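Local structure of polyketide biosynthesis cytochrome P450 PksS (Bacillus subtilis, 4YZR) at residues Pro97-Thr100 and Arg101-Leu105; Ala126-Leu129 and Leu130-Glu134; Asp140-Lys143 and Ser144-Pro148; Ser224-Ser227 and Glu228-Tyr232. The protein is a heme-dependent cytochrome P450 that acts on dihydrobacillaene in the biosynthesis of the antibiotic polyketide bacillaene. All coordinates share one frame; numbering follows the deposited sequence. Where two conformers were deposited one is given.

Interaction 1: residues Pro97-Thr100 and Arg101-Leu105. With HEM (protoporphyrin IX containing Fe), chain C.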
loop_
_atom_site.group_PDB
_atom_site.type_symbol
_atom_site.label_atom_id
_atom_site.label_comp_id
_atom_site.label_asym_id
_atom_site.label_seq_id
_atom_site.Cartn_x
_atom_site.Cartn_y
_atom_site.Cartn_z
ATOM N N PRO A 97 23.508 4.888 4.454
ATOM C CA PRO A 97 23.443 3.757 5.296
ATOM C C PRO A 97 22.396 3.879 6.409
ATOM O O PRO A 97 22.165 2.870 7.097
ATOM C CB PRO A 97 24.891 3.637 5.864
ATOM C CG PRO A 97 25.226 5.056 5.947
ATOM C CD PRO A 97 24.729 5.719 4.710
ATOM N N ASP A 98 21.797 5.015 6.597
ATOM C CA ASP A 98 20.850 5.209 7.729
ATOM C C ASP A 98 19.633 4.245 7.503
ATOM O O ASP A 98 19.140 3.663 8.456
ATOM C CB ASP A 98 20.386 6.626 7.804
ATOM C CG ASP A 98 21.550 7.638 8.268
ATOM O OD1 ASP A 98 22.639 7.160 8.659
ATOM O OD2 ASP A 98 21.314 8.843 8.278
ATOM N N HIS A 99 19.211 4.087 6.252
ATOM C CA HIS A 99 18.094 3.168 5.960
ATOM C C HIS A 99 18.454 1.784 6.395
ATOM O O HIS A 99 17.574 1.043 6.952
ATOM C CB HIS A 99 17.821 3.199 4.503
ATOM C CG HIS A 99 16.867 2.108 4.100
ATOM N ND1 HIS A 99 17.304 0.919 3.665
ATOM C CD2 HIS A 99 15.494 2.052 4.134
ATOM C CE1 HIS A 99 16.245 0.120 3.424
ATOM N NE2 HIS A 99 15.174 0.814 3.723
ATOM N N THR A 100 19.667 1.308 6.204
ATOM C CA THR A 100 20.041 -0.033 6.452
ATOM C C THR A 100 19.879 -0.393 7.913
ATOM O O THR A 100 19.352 -1.469 8.279
ATOM C CB THR A 100 21.530 -0.256 6.016
ATOM O OG1 THR A 100 21.648 0.304 4.713
ATOM C CG2 THR A 100 21.893 -1.665 6.029
ATOM N N ARG A 101 20.299 0.492 8.759
ATOM C CA ARG A 101 20.175 0.294 10.202
ATOM C C ARG A 101 18.670 0.220 10.579
ATOM O O ARG A 101 18.299 -0.640 11.389
ATOM C CB ARG A 101 20.891 1.443 10.933
ATOM C CG ARG A 101 20.518 1.525 12.361
ATOM C CD ARG A 101 21.292 2.570 13.145
ATOM N NE ARG A 101 20.681 2.765 14.459
ATOM C CZ ARG A 101 19.644 3.578 14.693
ATOM N NH1 ARG A 101 19.120 4.290 13.714
ATOM N NH2 ARG A 101 19.078 3.642 15.894
ATOM N N LEU A 102 17.888 1.217 10.160
ATOM C CA LEU A 102 16.462 1.197 10.532
ATOM C C LEU A 102 15.783 -0.084 10.022
ATOM O O LEU A 102 15.047 -0.721 10.789
ATOM C CB LEU A 102 15.784 2.425 9.958
ATOM C CG LEU A 102 16.261 3.722 10.509
ATOM C CD1 LEU A 102 15.588 4.882 9.774
ATOM C CD2 LEU A 102 15.885 3.895 11.993
ATOM N N ARG A 103 16.068 -0.527 8.841
ATOM C CA ARG A 103 15.432 -1.722 8.308
ATOM C C ARG A 103 15.851 -2.902 9.131
ATOM O O ARG A 103 15.009 -3.778 9.392
ATOM C CB ARG A 103 15.696 -1.892 6.853
ATOM C CG ARG A 103 14.799 -3.008 6.303
ATOM C CD ARG A 103 14.258 -2.826 4.988
ATOM N NE ARG A 103 13.492 -4.001 4.548
ATOM C CZ ARG A 103 12.662 -3.970 3.515
ATOM N NH1 ARG A 103 12.354 -2.836 2.982
ATOM N NH2 ARG A 103 12.145 -5.100 3.113
ATOM N N SER A 104 17.118 -2.989 9.600
ATOM C CA SER A 104 17.564 -4.172 10.338
ATOM C C SER A 104 16.932 -4.245 11.693
ATOM O O SER A 104 16.756 -5.354 12.206
ATOM C CB SER A 104 19.075 -4.101 10.566
ATOM O OG SER A 104 19.423 -3.094 11.579
ATOM N N LEU A 105 16.473 -3.182 12.250
ATOM C CA LEU A 105 15.821 -3.099 13.529
ATOM C C LEU A 105 14.349 -3.520 13.465
ATOM O O LEU A 105 13.728 -3.828 14.506
ATOM C CB LEU A 105 15.967 -1.727 14.148
ATOM C CG LEU A 105 17.351 -1.481 14.798
ATOM C CD1 LEU A 105 17.647 -0.069 14.900
ATOM C CD2 LEU A 105 17.436 -2.148 16.156
HETATM C CHA HEM C . 7.205 0.072 1.198
HETATM C CHB HEM C . 3.405 -1.361 -1.420
HETATM C CHC HEM C . 1.404 -3.290 2.570
HETATM C CHD HEM C . 5.126 -1.712 5.153
HETATM C C1A HEM C . 6.346 -0.124 0.143
HETATM C C2A HEM C . 6.549 0.234 -1.268
HETATM C C3A HEM C . 5.482 -0.107 -1.946
HETATM C C4A HEM C . 4.578 -0.797 -1.022
HETATM C CMA HEM C . 5.190 0.168 -3.367
HETATM C CAA HEM C . 7.751 1.031 -1.789
HETATM C CBA HEM C . 7.526 2.473 -1.766
HETATM C CGA HEM C . 8.672 3.417 -2.334
HETATM O O1A HEM C . 8.302 4.639 -2.421
HETATM O O2A HEM C . 9.653 2.848 -2.638
HETATM C C1B HEM C . 2.519 -2.003 -0.557
HETATM C C2B HEM C . 1.306 -2.654 -0.926
HETATM C C3B HEM C . 0.710 -3.204 0.160
HETATM C C4B HEM C . 1.608 -2.884 1.271
HETATM C CMB HEM C . 0.843 -2.682 -2.309
HETATM C CAB HEM C . -0.524 -3.949 0.331
HETATM C CBB HEM C . -1.091 -4.549 -0.656
HETATM C C1C HEM C . 2.223 -3.091 3.649
HETATM C C2C HEM C . 2.029 -3.483 4.989
HETATM C C3C HEM C . 3.107 -3.030 5.752
HETATM C C4C HEM C . 3.941 -2.312 4.842
HETATM C CMC HEM C . 0.895 -4.392 5.384
HETATM C CAC HEM C . 3.360 -3.199 7.173
HETATM C CBC HEM C . 2.436 -3.350 8.051
HETATM C C1D HEM C . 6.026 -1.070 4.337
HETATM C C2D HEM C . 7.227 -0.412 4.790
HETATM C C3D HEM C . 7.820 0.069 3.658
HETATM C C4D HEM C . 6.979 -0.302 2.502
HETATM C CMD HEM C . 7.761 -0.364 6.205
HETATM C CAD HEM C . 9.129 0.806 3.546
HETATM C CBD HEM C . 10.293 -0.113 3.339
HETATM C CGD HEM C . 11.698 0.566 3.327
HETATM O O1D HEM C . 11.704 1.788 3.144
HETATM O O2D HEM C . 12.671 -0.204 3.444
HETATM N NA HEM C . 5.183 -0.824 0.201
HETATM N NB HEM C . 2.689 -2.213 0.792
HETATM N NC HEM C . 3.401 -2.401 3.577
HETATM N ND HEM C . 5.865 -0.981 2.975
HETATM FE FE HEM C . 4.330 -1.657 1.884
HETATM O O HOH W 1 19.815 4.925 10.968
#
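From Asp98 the backbone is helical through Leu105, part of helix 98-106, with Arg103 N bonded to His99 O (2.9 Å). The side chains of these two residues lie side by side and point the same way, both ending on a single heme propionate oxygen. The straighter bond is that of the imidazole: His99 NE2 reaches HEM O2D at 2.7 Å with an N-H...O angle of 176°, the oxygen lying near the ring plane. Arg103 NH1 meets the same O2D at 2.7 Å, more bent (148°), from the edge of the guanidinium; its plane is turned 58° from the imidazole. Four residues apart, the two share one face of the helix; with CG anti to the backbone N in both, the chains leave it in the same direction, toward the propionate. This His-x-x-x-Arg pair on helix C is a familiar propionate clamp of bacterial P450s, and the positive guanidinium should offset the charge of the propionate. Arg103 NH1 also donates to Phe351 O, while the His99 ring packs edge-to-face with that of His350. On another face a water takes a bond from Arg101 NH1 (2.9 Å) and gives one to Asp98 O (2.9 Å); Arg101 NE bonds to Ser224 OG, and NH1 also forms a salt bridge with Glu230. Ser104 OG turns back to donate to Arg101 O at 2.7 Å.

Interaction 2: residues Ala126-Leu129 and Leu130-Glu134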
loop_
_atom_site.group_PDB
_atom_site.type_symbol
_atom_site.label_atom_id
_atom_site.label_comp_id
_atom_site.label_asym_id
_atom_site.label_seq_id
_atom_site.Cartn_x
_atom_site.Cartn_y
_atom_site.Cartn_z
ATOM N N ALA A 126 -11.382 -12.998 9.555
ATOM C CA ALA A 126 -12.139 -13.145 8.319
ATOM C C ALA A 126 -13.443 -13.852 8.542
ATOM O O ALA A 126 -14.495 -13.390 8.058
ATOM C CB ALA A 126 -11.370 -13.810 7.186
ATOM N N GLU A 127 -13.387 -14.951 9.255
ATOM C CA GLU A 127 -14.646 -15.730 9.512
ATOM C C GLU A 127 -15.603 -14.989 10.334
ATOM O O GLU A 127 -16.838 -14.991 9.977
ATOM C CB GLU A 127 -14.255 -17.099 10.055
ATOM C CG GLU A 127 -13.474 -17.973 9.023
ATOM C CD GLU A 127 -14.064 -18.182 7.589
ATOM O OE1 GLU A 127 -15.229 -18.482 7.460
ATOM O OE2 GLU A 127 -13.307 -18.255 6.621
ATOM N N GLN A 128 -15.236 -14.206 11.273
ATOM C CA GLN A 128 -16.137 -13.382 12.037
ATOM C C GLN A 128 -16.770 -12.320 11.182
ATOM O O GLN A 128 -17.978 -12.024 11.282
ATOM C CB GLN A 128 -15.415 -12.681 13.208
ATOM C CG GLN A 128 -16.171 -11.675 14.032
ATOM C CD GLN A 128 -16.253 -10.249 13.451
ATOM O OE1 GLN A 128 -15.228 -9.549 13.330
ATOM N NE2 GLN A 128 -17.475 -9.760 13.202
ATOM N N LEU A 129 -16.001 -11.679 10.303
ATOM C CA LEU A 129 -16.577 -10.655 9.451
ATOM C C LEU A 129 -17.555 -11.259 8.485
ATOM O O LEU A 129 -18.658 -10.675 8.209
ATOM C CB LEU A 129 -15.489 -9.869 8.659
ATOM C CG LEU A 129 -14.577 -9.049 9.545
ATOM C CD1 LEU A 129 -13.353 -8.640 8.745
ATOM C CD2 LEU A 129 -15.307 -7.827 10.089
ATOM N N LEU A 130 -17.249 -12.423 7.941
ATOM C CA LEU A 130 -18.119 -13.145 7.003
ATOM C C LEU A 130 -19.402 -13.568 7.752
ATOM O O LEU A 130 -20.487 -13.545 7.081
ATOM C CB LEU A 130 -17.426 -14.289 6.351
ATOM C CG LEU A 130 -16.312 -13.806 5.388
ATOM C CD1 LEU A 130 -15.417 -14.949 5.074
ATOM C CD2 LEU A 130 -16.824 -13.183 4.099
ATOM N N ASP A 131 -19.311 -13.943 9.018
ATOM C CA ASP A 131 -20.570 -14.315 9.784
ATOM C C ASP A 131 -21.450 -13.168 9.812
ATOM O O ASP A 131 -22.699 -13.331 9.715
ATOM C CB ASP A 131 -20.177 -14.753 11.194
ATOM C CG ASP A 131 -19.474 -16.080 11.250
ATOM O OD1 ASP A 131 -19.388 -16.874 10.283
ATOM O OD2 ASP A 131 -18.914 -16.371 12.383
ATOM N N GLU A 132 -21.041 -11.959 10.005
ATOM C CA GLU A 132 -21.886 -10.806 10.007
ATOM C C GLU A 132 -22.447 -10.560 8.673
ATOM O O GLU A 132 -23.632 -10.263 8.526
ATOM C CB GLU A 132 -21.192 -9.546 10.552
ATOM C CG GLU A 132 -20.754 -9.692 11.968
ATOM C CD GLU A 132 -21.937 -10.017 12.938
ATOM O OE1 GLU A 132 -22.997 -9.358 12.789
ATOM O OE2 GLU A 132 -21.792 -10.948 13.787
ATOM N N MET A 133 -21.693 -10.704 7.621
ATOM C CA MET A 133 -22.191 -10.464 6.285
ATOM C C MET A 133 -23.242 -11.488 5.896
ATOM O O MET A 133 -24.208 -11.116 5.146
ATOM C CB MET A 133 -21.022 -10.611 5.266
ATOM C CG MET A 133 -20.081 -9.434 5.334
ATOM S SD MET A 133 -18.498 -9.781 4.509
ATOM C CE MET A 133 -18.946 -9.901 2.926
ATOM N N GLU A 134 -23.143 -12.690 6.377
ATOM C CA GLU A 134 -24.100 -13.758 6.016
ATOM C C GLU A 134 -25.522 -13.506 6.567
ATOM O O GLU A 134 -26.487 -14.171 6.084
ATOM C CB GLU A 134 -23.511 -15.142 6.328
ATOM C CG GLU A 134 -24.295 -16.332 5.796
ATOM C CD GLU A 134 -23.452 -17.585 5.864
ATOM O OE1 GLU A 134 -22.634 -17.661 6.839
ATOM O OE2 GLU A 134 -23.605 -18.457 4.946
HETATM O O HOH W 2 -19.285 -12.159 13.928
#
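A single water is shared by Gln128 and Glu132, side chains one helical turn apart: it donates to Glu132 OE2 at 2.8 Å and accepts from Gln128 NE2 at 3.1 Å. The two chains cross at a slant, their amide and carboxylate planes 35° apart, and the direct touch is Gln128 NE2 against the methylene Glu132 CG at 3.5 Å. Both chains are bent at chi2 (-82° in Gln128, -59° in Glu132), which folds their ends toward one another so that the water can span them. The other carboxylate oxygen, Glu132 OE1, forms a salt bridge with Lys135. Beneath this water-bridged pair the backbone keeps regular helical bonding, as from Leu130 N to Ala126 O and from Asp131 N to Glu127 O, both 2.9 Å; the bond from Glu132 N to Gln128 O is weak. Leu130 CG, 3.3 Å from Ala126 O, and Met133 CG, 3.4 Å from Leu129 O, rest on the preceding turn in the ordinary way. Helix 119-133, helix D of the P450 fold, turns an apolar face to helices 141-146, 148-158 and 355-372: Leu130 and Met133 pack on Phe145, Ala126 and Leu129 on Leu149. Next to it is a run of acids. Glu127 and Asp131 bring like charges near each other without contact, yet both, with Glu134, form salt bridges to Arg372 of helix 355-372. The guanidinium therefore probably offsets their mutual repulsion while tying the acidic edge of this helix to its neighbour.

Interaction 3: residues Asp140-Lys143 and Ser144-Pro148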
loop_
_atom_site.group_PDB
_atom_site.type_symbol
_atom_site.label_atom_id
_atom_site.label_comp_id
_atom_site.label_asym_id
_atom_site.label_seq_id
_atom_site.Cartn_x
_atom_site.Cartn_y
_atom_site.Cartn_z
ATOM N N ASP A 140 -21.786 -4.019 1.238
ATOM C CA ASP A 140 -20.672 -3.175 0.756
ATOM C C ASP A 140 -19.391 -3.830 1.208
ATOM O O ASP A 140 -19.112 -3.844 2.425
ATOM C CB ASP A 140 -20.835 -1.769 1.293
ATOM C CG ASP A 140 -19.578 -0.903 1.062
ATOM O OD1 ASP A 140 -18.686 -1.292 0.284
ATOM O OD2 ASP A 140 -19.512 0.202 1.654
ATOM N N ILE A 141 -18.691 -4.414 0.257
ATOM C CA ILE A 141 -17.425 -5.114 0.618
ATOM C C ILE A 141 -16.434 -4.204 1.292
ATOM O O ILE A 141 -15.709 -4.686 2.169
ATOM C CB ILE A 141 -16.792 -5.712 -0.644
ATOM C CG1 ILE A 141 -17.626 -6.936 -1.094
ATOM C CG2 ILE A 141 -15.328 -6.157 -0.417
ATOM C CD1 ILE A 141 -17.541 -8.152 -0.206
ATOM N N MET A 142 -16.413 -2.928 1.004
ATOM C CA MET A 142 -15.445 -2.104 1.729
ATOM C C MET A 142 -15.775 -2.017 3.178
ATOM O O MET A 142 -14.940 -2.334 4.032
ATOM C CB MET A 142 -15.368 -0.768 1.052
ATOM C CG MET A 142 -14.987 -0.854 -0.427
ATOM S SD MET A 142 -13.504 -1.795 -0.788
ATOM C CE MET A 142 -12.242 -0.877 0.074
ATOM N N LYS A 143 -17.004 -1.604 3.541
ATOM C CA LYS A 143 -17.351 -1.477 4.917
ATOM C C LYS A 143 -17.330 -2.737 5.726
ATOM O O LYS A 143 -17.002 -2.763 6.939
ATOM C CB LYS A 143 -18.723 -0.752 4.980
ATOM C CG LYS A 143 -19.180 -0.375 6.363
ATOM C CD LYS A 143 -20.559 0.347 6.285
ATOM C CE LYS A 143 -21.733 -0.415 5.661
ATOM N NZ LYS A 143 -21.754 -1.897 5.888
ATOM N N SER A 144 -17.797 -3.819 5.093
ATOM C CA SER A 144 -18.023 -5.066 5.782
ATOM C C SER A 144 -16.834 -5.958 5.895
ATOM O O SER A 144 -16.850 -6.877 6.671
ATOM C CB SER A 144 -19.187 -5.818 5.144
ATOM O OG SER A 144 -18.869 -6.262 3.884
ATOM N N PHE A 145 -15.825 -5.784 5.006
ATOM C CA PHE A 145 -14.814 -6.838 4.920
ATOM C C PHE A 145 -13.428 -6.237 4.554
ATOM O O PHE A 145 -12.477 -6.430 5.352
ATOM C CB PHE A 145 -15.237 -7.840 3.798
ATOM C CG PHE A 145 -14.416 -9.133 3.758
ATOM C CD1 PHE A 145 -14.410 -9.983 4.809
ATOM C CD2 PHE A 145 -13.732 -9.443 2.603
ATOM C CE1 PHE A 145 -13.652 -11.168 4.781
ATOM C CE2 PHE A 145 -13.045 -10.632 2.518
ATOM C CZ PHE A 145 -12.988 -11.436 3.588
ATOM N N ALA A 146 -13.299 -5.538 3.478
ATOM C CA ALA A 146 -11.936 -5.087 2.996
ATOM C C ALA A 146 -11.420 -4.063 3.912
ATOM O O ALA A 146 -10.190 -4.065 4.174
ATOM C CB ALA A 146 -12.050 -4.584 1.615
ATOM N N SER A 147 -12.201 -3.079 4.426
ATOM C CA SER A 147 -11.686 -2.086 5.373
ATOM C C SER A 147 -11.441 -2.644 6.772
ATOM O O SER A 147 -10.379 -2.438 7.361
ATOM C CB SER A 147 -12.609 -0.853 5.396
ATOM O OG SER A 147 -12.743 -0.249 4.109
ATOM N N PRO A 148 -12.372 -3.422 7.378
ATOM C CA PRO A 148 -12.157 -3.853 8.786
ATOM C C PRO A 148 -11.101 -4.881 8.939
ATOM O O PRO A 148 -10.384 -4.858 9.904
ATOM C CB PRO A 148 -13.539 -4.356 9.270
ATOM C CG PRO A 148 -14.287 -4.562 7.993
ATOM C CD PRO A 148 -13.794 -3.633 6.958
#
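Asp140 and Ser144 meet at the start of helix 141-146, a short N-capped helix with a pi-type turn that follows strand 138-140 and leads into helix 148-158, in the helix E region of the P450 fold. Asp140 O takes two bonds from Ser144: the amide N at 3.0 Å, and OG at 2.8 Å from well above the carbonyl plane. With OG between its backbone N and carbonyl carbon (chi1 68°), the serine can curl back to make the second bond. Asp140 OD1 caps the helix by accepting from Met142 N, from above the carboxylate plane, and also receives Leu399 N. The close-packed side is formed by Ala146, whose CB lies 4.0 Å from Met142 SD and 4.2 Å from Ile141 CG2; helix 228-259 covers it through Leu250, while Ile141 and Phe145 lean on Leu369 of helix 355-372. The wide turn shows in Ala146 N, which passes over the usual partner and bonds to Ile141 O, five residues back, at 2.9 Å (172°). Ser147 N likewise reaches Met142 O. Lys143, by contrast, is exposed; its chain bends back at its end and makes no bond across the contact. Pro148, lacking an N-H, instead sets its CD 3.3 Å from Lys143 O.

Interaction 4: residues Ser224-Ser227 and Glu228-Tyr232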
loop_
_atom_site.group_PDB
_atom_site.type_symbol
_atom_site.label_atom_id
_atom_site.label_comp_id
_atom_site.label_asym_id
_atom_site.label_seq_id
_atom_site.Cartn_x
_atom_site.Cartn_y
_atom_site.Cartn_z
ATOM N N SER A 224 22.819 -1.075 18.757
ATOM C CA SER A 224 21.998 0.093 18.598
ATOM C C SER A 224 20.511 -0.259 18.735
ATOM O O SER A 224 20.106 -1.339 18.388
ATOM C CB SER A 224 22.241 0.714 17.234
ATOM O OG SER A 224 21.529 1.897 17.118
ATOM N N LYS A 225 19.763 0.633 19.258
ATOM C CA LYS A 225 18.257 0.449 19.408
ATOM C C LYS A 225 17.600 1.619 18.744
ATOM O O LYS A 225 18.188 2.632 18.465
ATOM C CB LYS A 225 17.852 0.451 20.900
ATOM C CG LYS A 225 18.528 -0.649 21.744
ATOM C CD LYS A 225 18.164 -0.446 23.226
ATOM C CE LYS A 225 16.650 -0.596 23.485
ATOM N NZ LYS A 225 16.143 -1.870 22.901
ATOM N N LEU A 226 16.292 1.477 18.444
ATOM C CA LEU A 226 15.522 2.641 18.035
ATOM C C LEU A 226 15.312 3.669 19.116
ATOM O O LEU A 226 14.938 3.329 20.254
ATOM C CB LEU A 226 14.153 2.171 17.509
ATOM C CG LEU A 226 14.220 1.253 16.313
ATOM C CD1 LEU A 226 12.881 0.593 16.134
ATOM C CD2 LEU A 226 14.495 1.964 15.031
ATOM N N SER A 227 15.537 4.922 18.816
ATOM C CA SER A 227 15.271 5.953 19.731
ATOM C C SER A 227 13.761 6.187 19.842
ATOM O O SER A 227 12.971 5.620 19.012
ATOM C CB SER A 227 15.856 7.235 19.203
ATOM O OG SER A 227 15.186 7.748 18.089
ATOM N N GLU A 228 13.334 6.977 20.828
ATOM C CA GLU A 228 11.912 7.283 20.978
ATOM C C GLU A 228 11.358 7.826 19.649
ATOM O O GLU A 228 10.325 7.318 19.159
ATOM C CB GLU A 228 11.686 8.276 22.162
ATOM C CG GLU A 228 10.248 8.569 22.464
ATOM C CD GLU A 228 9.598 7.599 23.440
ATOM O OE1 GLU A 228 10.312 6.716 24.068
ATOM O OE2 GLU A 228 8.338 7.750 23.641
ATOM N N LYS A 229 11.962 8.828 19.039
ATOM C CA LYS A 229 11.469 9.436 17.803
ATOM C C LYS A 229 11.462 8.424 16.637
ATOM O O LYS A 229 10.542 8.433 15.777
ATOM C CB LYS A 229 12.314 10.640 17.388
ATOM C CG LYS A 229 11.826 11.319 16.158
ATOM C CD LYS A 229 12.470 12.679 15.967
ATOM C CE LYS A 229 12.395 12.989 14.490
ATOM N NZ LYS A 229 13.165 14.235 14.200
ATOM N N GLU A 230 12.502 7.553 16.594
ATOM C CA GLU A 230 12.596 6.507 15.561
ATOM C C GLU A 230 11.425 5.524 15.748
ATOM O O GLU A 230 10.860 5.053 14.739
ATOM C CB GLU A 230 13.906 5.770 15.601
ATOM C CG GLU A 230 15.032 6.637 15.111
ATOM C CD GLU A 230 16.394 6.069 15.190
ATOM O OE1 GLU A 230 17.235 6.406 14.267
ATOM O OE2 GLU A 230 16.633 5.231 16.074
ATOM N N LEU A 231 11.023 5.228 16.976
ATOM C CA LEU A 231 9.848 4.398 17.210
ATOM C C LEU A 231 8.604 5.097 16.712
ATOM O O LEU A 231 7.747 4.420 16.061
ATOM C CB LEU A 231 9.730 4.098 18.685
ATOM C CG LEU A 231 10.710 3.157 19.249
ATOM C CD1 LEU A 231 10.806 3.244 20.788
ATOM C CD2 LEU A 231 10.505 1.706 18.840
ATOM N N TYR A 232 8.415 6.366 16.976
ATOM C CA TYR A 232 7.243 7.058 16.462
ATOM C C TYR A 232 7.219 6.935 14.945
ATOM O O TYR A 232 6.163 6.670 14.364
ATOM C CB TYR A 232 7.248 8.550 16.807
ATOM C CG TYR A 232 7.292 8.839 18.302
ATOM C CD1 TYR A 232 6.891 7.919 19.265
ATOM C CD2 TYR A 232 7.750 10.067 18.756
ATOM C CE1 TYR A 232 6.919 8.225 20.669
ATOM C CE2 TYR A 232 7.768 10.329 20.121
ATOM C CZ TYR A 232 7.358 9.419 21.009
ATOM O OH TYR A 232 7.440 9.708 22.346
#
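Ser227 and Glu230 grip each other twice, backbone to side chain in both directions. Ser227 N donates to Glu230 OE2 at 3.0 Å along a nearly straight line (169°), meeting the carboxylate on its anti side, and Glu230 N in turn donates to Ser227 OG at 3.1 Å. The serine hydroxyl faces the helix end because OG sits between the backbone N and the carbonyl carbon (chi1 70°). The Glu230 chain runs extended beyond CG, past OG, to bring OE2 into line with the Ser227 N-H. Its other oxygen, OE1, forms a salt bridge with Arg101, so both ends of this carboxylate are held. These reciprocal bonds make a capping box at the N-terminus of helix 228-259, the long central helix of the P450 fold, whose first backbone bond joins Leu231 N to Ser227 O at 2.8 Å. Flanking the box is a hydrophobic staple: Leu226, just before the cap, sets CD1 3.8 Å from Leu231 CD2, the two chains slanting across each other. Leu226 CD2 also lies 3.9 Å from Glu230 CB. Leu216 of helix 212-218 touches both leucines, while Leu102 and Leu105 of helix 98-106 close on Leu226. Farther round the helix, Tyr232 OH makes a weak bond to Glu228 OE2, and Glu228 OE1 pairs with Arg205.

How the interactions relate
The four contacts form two touching pairs about the P450 core. Interactions 1 and 4, with centres 12 Å apart, meet chiefly through one arginine: Arg101 NH1 bridges to Glu230 OE1 at 2.9 Å and Arg101 NE probably bonds to Ser224 OG at 2.9 Å, so helix 98-106, which holds the propionate, is fastened to the start of helix 228-259. Interactions 2 and 3 pack against each other, centres 11 Å apart, with Met133 SD 3.6 Å from Ser144 OG. The centres of interactions 1 and 3 are 35 Å apart, on opposite sides of the chain's centre. Of the four, only interaction 1 bonds the heme; in interaction 3 the side chain of Ala146 is about 11 Å from the heme.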